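Local structure of helix-turn-helix domain-containing protein (Shewanella amazonensis SB2B, 3KE2) at residues D96-K99 with S100-V104. The protein is of unknown function but carries a winged helix-turn-helix domain, a fold often used for binding DNA. Numbering follows the deposited sequence.
Sequences DEVK and SLLGV
A Schellman motif ends helix 88-102, and K99 and V104 meet across it. The helix closes with three regular bonds. S100 N donates to D96 O, and L101 N donates to E97 O at 3.2 Å. L102 N takes V98 O at 3.0 Å. G103 then leaves the helix with positive phi (71°), a conformation that suits glycine. Its N turns back to S100 O at 2.8 Å. V104 N closes the wider loop on K99 O at 3.2 Å and approaches nearly along the C=O axis.

This turn brings V104 back beside K99. With chi1 at -172°, K99 CG lies beside its own carbonyl carbon, on the side where V104 returns. The two side chains cross at about a right angle, with K99 CG 3.8 Å from V104 CB. Beyond CG the lysine chain is extended, which carries K99 CE past V104 O at 3.8 Å. A water links K99 NZ to V104 O, but both of its bonds are long and weak.

One turn apart, V98 and L102 lie side by side and point the same way, with V98 CG1 3.6 Å from L102 CD1. Helix 14-31 packs against this end: Y24 touches K99, L102 and V104, and R21 touches L102. V104 also meets M45.

The methylene chain of K99 thus serves as an apolar partner for V104, while K99 as a whole is exposed and its NZ has only a weak bond to that water. V104 N gives K99 O, a carbonyl of the last turn, a donor from beyond the helix end. The two Schellman bonds and the K99-V104 contact probably help to set the path of the chain as it leaves the helix.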
ATOM      1  N   ASP A  96     -13.783  -5.949  -8.799  1.00 28.92           N
ATOM      2  CA  ASP A  96     -14.608  -5.296  -9.820  1.00 29.69           C
ATOM      3  C   ASP A  96     -14.441  -3.772  -9.787  1.00 30.25           C
ATOM      4  O   ASP A  96     -14.259  -3.114 -10.830  1.00 30.27           O
ATOM      5  CB  ASP A  96     -16.095  -5.641  -9.639  1.00 29.95           C
ATOM      6  CG  ASP A  96     -16.420  -7.135  -9.838  1.00 30.69           C
ATOM      7  OD1 ASP A  96     -15.512  -8.000  -9.864  1.00 30.31           O
ATOM      8  OD2 ASP A  96     -17.635  -7.435  -9.951  1.00 32.56           O
ATOM      9  N   GLU A  97     -14.508  -3.234  -8.570  1.00 30.71           N
ATOM     10  CA  GLU A  97     -14.392  -1.804  -8.321  1.00 31.08           C
ATOM     11  C   GLU A  97     -13.036  -1.241  -8.818  1.00 30.99           C
ATOM     12  O   GLU A  97     -12.967  -0.237  -9.564  1.00 30.78           O
ATOM     13  CB  GLU A  97     -14.586  -1.569  -6.817  1.00 31.23           C
ATOM     14  CG  GLU A  97     -14.679  -0.123  -6.383  1.00 32.49           C
ATOM     15  CD  GLU A  97     -14.784   0.027  -4.849  1.00 34.52           C
ATOM     16  OE1 GLU A  97     -14.635  -0.984  -4.109  1.00 35.47           O
ATOM     17  OE2 GLU A  97     -15.019   1.166  -4.387  1.00 35.20           O
ATOM     18  N   VAL A  98     -11.969  -1.930  -8.420  1.00 30.89           N
ATOM     19  CA  VAL A  98     -10.603  -1.552  -8.775  1.00 30.66           C
ATOM     20  C   VAL A  98     -10.312  -1.671 -10.269  1.00 30.94           C
ATOM     21  O   VAL A  98      -9.653  -0.807 -10.855  1.00 30.73           O
ATOM     22  CB  VAL A  98      -9.610  -2.426  -8.008  1.00 30.41           C
ATOM     23  CG1 VAL A  98      -8.190  -2.156  -8.473  1.00 29.69           C
ATOM     24  CG2 VAL A  98      -9.774  -2.200  -6.504  1.00 30.05           C
ATOM     25  N   LYS A  99     -10.797  -2.754 -10.872  1.00 31.64           N
ATOM     26  CA  LYS A  99     -10.599  -3.013 -12.294  1.00 32.25           C
ATOM     27  C   LYS A  99     -11.204  -1.864 -13.121  1.00 32.73           C
ATOM     28  O   LYS A  99     -10.605  -1.396 -14.101  1.00 32.86           O
ATOM     29  CB  LYS A  99     -11.201  -4.365 -12.675  1.00 32.41           C
ATOM     30  CG  LYS A  99     -10.883  -4.817 -14.099  1.00 33.16           C
ATOM     31  CD  LYS A  99     -11.687  -6.075 -14.478  1.00 34.38           C
ATOM     32  CE  LYS A  99     -11.641  -6.353 -15.983  1.00 34.59           C
ATOM     33  NZ  LYS A  99     -12.593  -7.420 -16.372  1.00 34.57           N
ATOM     34  N   SER A 100     -12.383  -1.399 -12.718  1.00 33.28           N
ATOM     35  CA  SER A 100     -13.009  -0.271 -13.383  1.00 33.71           C
ATOM     36  C   SER A 100     -12.137   0.995 -13.266  1.00 33.95           C
ATOM     37  O   SER A 100     -11.711   1.559 -14.273  1.00 33.96           O
ATOM     38  CB  SER A 100     -14.382   0.002 -12.790  1.00 33.78           C
ATOM     39  OG  SER A 100     -14.946   1.150 -13.397  1.00 34.23           O
ATOM     40  N   LEU A 101     -11.860   1.418 -12.036  1.00 34.28           N
ATOM     41  CA  LEU A 101     -11.053   2.622 -11.800  1.00 34.59           C
ATOM     42  C   LEU A 101      -9.751   2.636 -12.603  1.00 35.03           C
ATOM     43  O   LEU A 101      -9.346   3.676 -13.092  1.00 34.65           O
ATOM     44  CB  LEU A 101     -10.708   2.747 -10.319  1.00 34.53           C
ATOM     45  CG  LEU A 101     -11.842   2.898  -9.307  1.00 34.70           C
ATOM     46  CD1 LEU A 101     -11.283   2.689  -7.903  1.00 33.46           C
ATOM     47  CD2 LEU A 101     -12.557   4.258  -9.457  1.00 34.68           C
ATOM     48  N   LEU A 102      -9.091   1.479 -12.720  1.00 35.93           N
ATOM     49  CA  LEU A 102      -7.811   1.379 -13.454  1.00 36.51           C
ATOM     50  C   LEU A 102      -7.974   1.377 -14.969  1.00 37.13           C
ATOM     51  O   LEU A 102      -6.987   1.543 -15.693  1.00 37.17           O
ATOM     52  CB  LEU A 102      -7.031   0.120 -13.030  1.00 36.56           C
ATOM     53  CG  LEU A 102      -6.335   0.092 -11.655  1.00 36.39           C
ATOM     54  CD1 LEU A 102      -5.972  -1.338 -11.243  1.00 34.90           C
ATOM     55  CD2 LEU A 102      -5.093   1.001 -11.641  1.00 35.28           C
ATOM     56  N   GLY A 103      -9.209   1.180 -15.436  1.00 37.91           N
ATOM     57  CA  GLY A 103      -9.518   1.129 -16.868  1.00 38.65           C
ATOM     58  C   GLY A 103      -9.004  -0.138 -17.553  1.00 39.24           C
ATOM     59  O   GLY A 103      -8.650  -0.118 -18.742  1.00 39.12           O
ATOM     60  N   VAL A 104      -8.973  -1.251 -16.817  1.00 39.81           N
ATOM     61  CA  VAL A 104      -8.465  -2.498 -17.382  1.00 40.13           C
ATOM     62  C   VAL A 104      -9.460  -3.102 -18.382  1.00 40.07           C
ATOM     63  O   VAL A 104     -10.631  -3.387 -18.065  1.00 40.26           O
ATOM     64  CB  VAL A 104      -8.076  -3.516 -16.291  1.00 40.24           C
ATOM     65  CG1 VAL A 104      -7.684  -4.846 -16.913  1.00 40.92           C
ATOM     66  CG2 VAL A 104      -6.928  -2.973 -15.472  1.00 40.66           C
TER
HETATM   67  O   HOH W   1     -11.938  -6.189 -19.577  1.00 25.92           O